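Local coordinates for LPXTG cell wall surface protein (Streptococcus gordonii, PDB 4IGB) that probably acts as an adhesin, being anchored to the cell wall through its LPXTG signal and exposing N-terminal domains, two of which form this chain, at residues B[13-18]-B[220-225]; B[263-268]-B[417-422]. All blocks are in the same frame, centred on the assembly; numbering follows the deposited sequence.

Interaction 1 of 2, residues B[13-18]-B[220-225]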
loop_
_atom_site.group_PDB
_atom_site.type_symbol
_atom_site.label_atom_id
_atom_site.label_comp_id
_atom_site.label_asym_id
_atom_site.label_seq_id
_atom_site.Cartn_x
_atom_site.Cartn_y
_atom_site.Cartn_z
ATOM N N ALA B 13 4.292 16.395 3.413
ATOM C CA ALA B 13 3.229 16.515 4.401
ATOM C C ALA B 13 2.770 15.142 4.891
ATOM O O ALA B 13 2.195 14.350 4.140
ATOM C CB ALA B 13 2.054 17.320 3.834
ATOM N N LEU B 14 3.063 14.856 6.152
ATOM C CA LEU B 14 2.635 13.618 6.759
ATOM C C LEU B 14 1.560 13.907 7.779
ATOM O O LEU B 14 1.720 14.767 8.648
ATOM C CB LEU B 14 3.796 12.923 7.450
ATOM C CG LEU B 14 3.373 11.898 8.498
ATOM C CD1 LEU B 14 2.672 10.683 7.858
ATOM C CD2 LEU B 14 4.589 11.468 9.309
ATOM N N GLU B 15 0.455 13.189 7.666
ATOM C CA GLU B 15 -0.599 13.297 8.645
ATOM C C GLU B 15 -0.565 12.075 9.568
ATOM O O GLU B 15 -0.634 10.927 9.110
ATOM C CB GLU B 15 -1.955 13.434 7.950
ATOM C CG GLU B 15 -3.118 13.258 8.894
ATOM C CD GLU B 15 -4.462 13.329 8.190
ATOM O OE1 GLU B 15 -4.505 13.675 6.990
ATOM O OE2 GLU B 15 -5.479 13.033 8.847
ATOM N N GLU B 16 -0.414 12.317 10.863
ATOM C CA GLU B 16 -0.406 11.234 11.833
ATOM C C GLU B 16 -1.670 11.316 12.676
ATOM O O GLU B 16 -1.918 12.332 13.327
ATOM C CB GLU B 16 0.832 11.293 12.733
ATOM C CG GLU B 16 2.133 10.998 12.037
ATOM C CD GLU B 16 3.293 10.936 13.009
ATOM O OE1 GLU B 16 3.362 11.807 13.898
ATOM O OE2 GLU B 16 4.143 10.027 12.887
ATOM N N ILE B 17 -2.456 10.243 12.660
ATOM C CA ILE B 17 -3.740 10.220 13.347
ATOM C C ILE B 17 -3.808 9.104 14.366
ATOM O O ILE B 17 -3.329 8.004 14.121
ATOM C CB ILE B 17 -4.897 10.007 12.364
ATOM C CG1 ILE B 17 -5.005 11.184 11.415
ATOM C CG2 ILE B 17 -6.226 9.864 13.114
ATOM C CD1 ILE B 17 -6.132 11.021 10.447
ATOM N N LYS B 18 -4.408 9.395 15.514
ATOM C CA LYS B 18 -4.751 8.364 16.487
ATOM C C LYS B 18 -6.204 8.567 16.894
ATOM O O LYS B 18 -6.592 9.657 17.308
ATOM C CB LYS B 18 -3.848 8.429 17.717
ATOM C CG LYS B 18 -4.240 7.419 18.788
ATOM C CD LYS B 18 -3.344 7.490 20.009
ATOM C CE LYS B 18 -1.917 7.139 19.669
ATOM N NZ LYS B 18 -1.015 7.288 20.843
ATOM N N VAL B 220 5.796 9.045 3.614
ATOM C CA VAL B 220 4.482 8.613 4.053
ATOM C C VAL B 220 3.508 9.789 4.121
ATOM O O VAL B 220 3.842 10.876 4.630
ATOM C CB VAL B 220 4.569 7.840 5.398
ATOM C CG1 VAL B 220 3.197 7.560 5.959
ATOM C CG2 VAL B 220 5.308 6.544 5.183
ATOM N N ASN B 221 2.315 9.558 3.587
ATOM C CA ASN B 221 1.249 10.546 3.579
ATOM C C ASN B 221 0.395 10.476 4.845
ATOM O O ASN B 221 0.054 11.508 5.419
ATOM C CB ASN B 221 0.358 10.353 2.350
ATOM C CG ASN B 221 -0.804 11.352 2.302
ATOM O OD1 ASN B 221 -1.896 11.059 2.766
ATOM N ND2 ASN B 221 -0.564 12.522 1.749
ATOM N N LEU B 222 0.068 9.265 5.291
ATOM C CA LEU B 222 -0.814 9.113 6.450
ATOM C C LEU B 222 -0.455 7.922 7.330
ATOM O O LEU B 222 -0.299 6.788 6.845
ATOM C CB LEU B 222 -2.273 9.032 5.982
ATOM C CG LEU B 222 -3.408 8.793 6.992
ATOM C CD1 LEU B 222 -3.302 9.734 8.158
ATOM C CD2 LEU B 222 -4.760 8.983 6.330
ATOM N N ARG B 223 -0.327 8.176 8.627
ATOM C CA ARG B 223 -0.079 7.112 9.589
ATOM C C ARG B 223 -1.216 7.016 10.597
ATOM O O ARG B 223 -1.463 7.947 11.371
ATOM C CB ARG B 223 1.238 7.316 10.331
ATOM C CG ARG B 223 1.546 6.187 11.307
ATOM C CD ARG B 223 1.862 6.710 12.696
ATOM N NE ARG B 223 0.692 7.294 13.343
ATOM C CZ ARG B 223 0.718 7.877 14.538
ATOM N NH1 ARG B 223 1.855 7.962 15.214
ATOM N NH2 ARG B 223 -0.394 8.372 15.061
ATOM N N LEU B 224 -1.918 5.893 10.583
ATOM C CA LEU B 224 -3.046 5.726 11.480
ATOM C C LEU B 224 -2.697 4.804 12.639
ATOM O O LEU B 224 -2.128 3.743 12.435
ATOM C CB LEU B 224 -4.248 5.160 10.729
ATOM C CG LEU B 224 -5.395 4.747 11.666
ATOM C CD1 LEU B 224 -6.130 5.985 12.163
ATOM C CD2 LEU B 224 -6.356 3.796 10.976
ATOM N N MET B 225 -3.035 5.228 13.851
ATOM C CA MET B 225 -2.984 4.366 15.025
ATOM C C MET B 225 -4.335 4.357 15.702
ATOM O O MET B 225 -5.112 5.295 15.578
ATOM C CB MET B 225 -1.989 4.877 16.050
ATOM C CG MET B 225 -0.551 4.583 15.768
ATOM S SD MET B 225 0.426 5.196 17.139
ATOM C CE MET B 225 2.066 4.623 16.651
HETATM O O HOH W 1 4.951 13.104 3.468
HETATM O O HOH W 2 2.039 13.749 1.446
HETATM O O HOH W 3 -0.611 14.491 4.481
HETATM O O HOH W 4 -3.159 13.113 4.269
#

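Interaction 2 of 2, residues B[263-268]-B[417-422]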
loop_
_atom_site.group_PDB
_atom_site.type_symbol
_atom_site.label_atom_id
_atom_site.label_comp_id
_atom_site.label_asym_id
_atom_site.label_seq_id
_atom_site.Cartn_x
_atom_site.Cartn_y
_atom_site.Cartn_z
ATOM N N ARG B 263 -0.136 4.833 4.864
ATOM C CA ARG B 263 -0.401 5.101 3.458
ATOM C C ARG B 263 0.763 5.906 2.887
ATOM O O ARG B 263 1.046 7.004 3.354
ATOM C CB ARG B 263 -1.706 5.875 3.285
ATOM C CG ARG B 263 -1.921 6.406 1.852
ATOM C CD ARG B 263 -2.799 7.634 1.841
ATOM N NE ARG B 263 -4.179 7.374 2.262
ATOM C CZ ARG B 263 -5.020 8.342 2.620
ATOM N NH1 ARG B 263 -4.601 9.608 2.625
ATOM N NH2 ARG B 263 -6.269 8.055 2.972
ATOM N N SER B 264 1.464 5.331 1.916
ATOM C CA SER B 264 2.607 5.995 1.286
ATOM C C SER B 264 2.223 7.233 0.469
ATOM O O SER B 264 1.078 7.402 0.072
ATOM C CB SER B 264 3.379 5.014 0.390
ATOM O OG SER B 264 4.441 5.672 -0.297
ATOM N N ASN B 265 3.200 8.101 0.228
ATOM C CA ASN B 265 3.062 9.143 -0.783
ATOM C C ASN B 265 3.051 8.576 -2.203
ATOM O O ASN B 265 2.657 9.270 -3.147
ATOM C CB ASN B 265 4.222 10.149 -0.678
ATOM C CG ASN B 265 4.074 11.083 0.495
ATOM O OD1 ASN B 265 2.958 11.351 0.935
ATOM N ND2 ASN B 265 5.196 11.590 1.007
ATOM N N SER B 266 3.518 7.336 -2.368
ATOM C CA SER B 266 3.703 6.784 -3.719
ATOM C C SER B 266 3.229 5.345 -3.802
ATOM O O SER B 266 2.547 4.845 -2.897
ATOM C CB SER B 266 5.177 6.849 -4.142
ATOM O OG SER B 266 5.971 5.964 -3.359
ATOM N N ASN B 267 3.606 4.673 -4.881
ATOM C CA ASN B 267 3.286 3.259 -5.030
ATOM C C ASN B 267 4.350 2.378 -4.355
ATOM O O ASN B 267 4.353 1.158 -4.508
ATOM C CB ASN B 267 3.152 2.901 -6.508
ATOM C CG ASN B 267 4.444 3.181 -7.300
ATOM O OD1 ASN B 267 5.151 4.145 -7.026
ATOM N ND2 ASN B 267 4.748 2.331 -8.266
ATOM N N SER B 268 5.262 2.997 -3.614
ATOM C CA SER B 268 6.278 2.217 -2.913
ATOM C C SER B 268 6.530 2.631 -1.471
ATOM O O SER B 268 6.125 3.706 -1.013
ATOM C CB SER B 268 7.612 2.261 -3.669
ATOM O OG SER B 268 8.105 3.572 -3.662
ATOM N N VAL B 417 -9.114 11.940 -3.496
ATOM C CA VAL B 417 -9.447 11.936 -2.081
ATOM C C VAL B 417 -8.080 11.901 -1.400
ATOM O O VAL B 417 -7.343 10.948 -1.584
ATOM C CB VAL B 417 -10.248 10.663 -1.706
ATOM C CG1 VAL B 417 -10.459 10.574 -0.198
ATOM C CG2 VAL B 417 -11.590 10.632 -2.448
ATOM N N ASP B 418 -7.730 12.953 -0.659
ATOM C CA ASP B 418 -6.330 13.192 -0.270
ATOM C C ASP B 418 -5.415 12.959 -1.482
ATOM O O ASP B 418 -5.644 13.550 -2.528
ATOM C CB ASP B 418 -5.914 12.338 0.925
ATOM C CG ASP B 418 -6.656 12.710 2.191
ATOM O OD1 ASP B 418 -7.334 13.763 2.198
ATOM O OD2 ASP B 418 -6.551 11.959 3.185
ATOM N N ASN B 419 -4.399 12.107 -1.351
ATOM C CA ASN B 419 -3.508 11.817 -2.484
ATOM C C ASN B 419 -3.930 10.573 -3.275
ATOM O O ASN B 419 -3.203 10.121 -4.158
ATOM C CB ASN B 419 -2.045 11.672 -2.022
ATOM C CG ASN B 419 -1.850 10.498 -1.082
ATOM O OD1 ASN B 419 -2.806 10.054 -0.429
ATOM N ND2 ASN B 419 -0.612 9.980 -1.007
ATOM N N LEU B 420 -5.097 10.012 -2.958
ATOM C CA LEU B 420 -5.622 8.882 -3.725
ATOM C C LEU B 420 -6.220 9.348 -5.042
ATOM O O LEU B 420 -6.580 10.513 -5.193
ATOM C CB LEU B 420 -6.677 8.101 -2.929
ATOM C CG LEU B 420 -6.199 7.726 -1.525
ATOM C CD1 LEU B 420 -7.286 7.012 -0.733
ATOM C CD2 LEU B 420 -4.908 6.878 -1.617
ATOM N N SER B 421 -6.324 8.423 -5.991
ATOM C CA SER B 421 -6.861 8.716 -7.300
ATOM C C SER B 421 -7.761 7.591 -7.721
ATOM O O SER B 421 -7.467 6.447 -7.437
ATOM C CB SER B 421 -5.734 8.810 -8.325
ATOM O OG SER B 421 -5.337 10.141 -8.482
ATOM N N ALA B 422 -8.851 7.923 -8.403
ATOM C CA ALA B 422 -9.671 6.920 -9.064
ATOM C C ALA B 422 -10.255 7.495 -10.350
ATOM O O ALA B 422 -11.162 8.318 -10.309
ATOM C CB ALA B 422 -10.781 6.456 -8.156
HETATM O O HOH W 5 -8.195 10.090 3.762
HETATM O O HOH W 6 1.308 11.721 -2.618
#

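Interaction 1 of 2, residues B[13-18]-B[220-225]
The side chain of Glu16 lies across the guanidinium of Arg223, with its CB over the centre of one face. Met225 CG sits over the centre of the opposite face. Strands 14-18 and 222-225 are parallel neighbours in a mixed sheet of the Sgo0707 N-terminal domain, and their axes diverge by only 9°. The chain turns a corner at Asn221. The regular parallel pattern runs from Glu15 N to Asn221 O, Arg223 N to Glu15 O, Ile17 N to Arg223 O and Met225 N to Ile17 O, each bond 2.8 Å long. Arg223 has CG anti to its backbone N (chi1 -178°). Its chain is bent at chi2 and chi3, and NH2 donates to Ile17 O at 3.1 Å from above the carbonyl plane. Ile17 O thus accepts from both Met225 N and Arg223 NH2. The Glu16 carboxylate is stacked on the guanidinium with planes 28° apart. OE2 stands 3.9 Å from Arg223 NH1, a long salt bridge of charges only. Glu16 OE2 hydrogen-bonds Tyr216 OH and Gln233 NE2, and Arg223 NH1 bonds Gln233 OE1. On the other face of the sheet, which carries Glu15, Ile17, Leu222 and Leu224, Leu222 and Glu15 run side by side. Leu222 CD1 reaches Glu15 CG at 3.6 Å and Ile17 CD1 at 3.9 Å. Ile17 CG2 meets Leu224 CD1 at 4.0 Å. Asn221 and Leu222 both face Arg263 and form a classic beta bulge, where Asn221 OD1 accepts from Arg263 NH1. Beside it, water 2 donates to Ala13 O and accepts from Asn221 ND2 at 2.9 Å.

Interaction 2 of 2, residues B[263-268]-B[417-422]
Arg263 NH1 donates an almost straight hydrogen bond to Asp418 OD2 at 3.1 Å, within a salt bridge. The oxygen lies in the guanidinium plane and uses its anti lone pair. The carboxylate and guanidinium planes are turned 62° apart. Water 5 joins the same groups, accepting from Arg263 NH2 and donating to Asp418 OD2 at 2.6 Å. Leu420 lies over one face of the guanidinium, its CG offset toward the rim. Asn419 runs alongside Arg263 with the opposite heading and brings OD1 to 3.3 Å from Arg263 CD. Its ND2 donates in plane to a lone pair of Ser264 O, also at 3.3 Å, and to water 6, which in turn donates to Asn265 O. Asp418, Asn419 and Leu420 come from a type II' beta turn, Val417 to Leu420, in a beta hairpin of the N2 domain, and they reach the end of strand 261-264 in the N-terminal domain. Further out, Glu288 pairs with Arg263 NE, and Ser331 N donates to Asp418 OD1. From Ser264 onward, two ST turns follow each other: Ser264 OG accepts from Ser266 N at 2.8 Å, and Ser266 OG accepts from Ser268 N at 3.1 Å.

The chain enters interaction 1 with residues 13-18, close to its N terminus. Some 200 residues later, residues 220-225 return to pair with them, which closes a loop inside the N-terminal domain. Interaction 2 opens only afterwards, at residues 263-268, and closes at 417-422 in the N2 domain. The two loops are therefore in series and neither nest nor cross. They meet in space because strands 220-226 and 261-264 are neighbours in one mixed sheet: Leu222 O lies 2.8 Å from Arg263 N, a probable hydrogen bond. Interaction 1 thus ties together strands within one domain, while interaction 2 connects that sheet to the second domain.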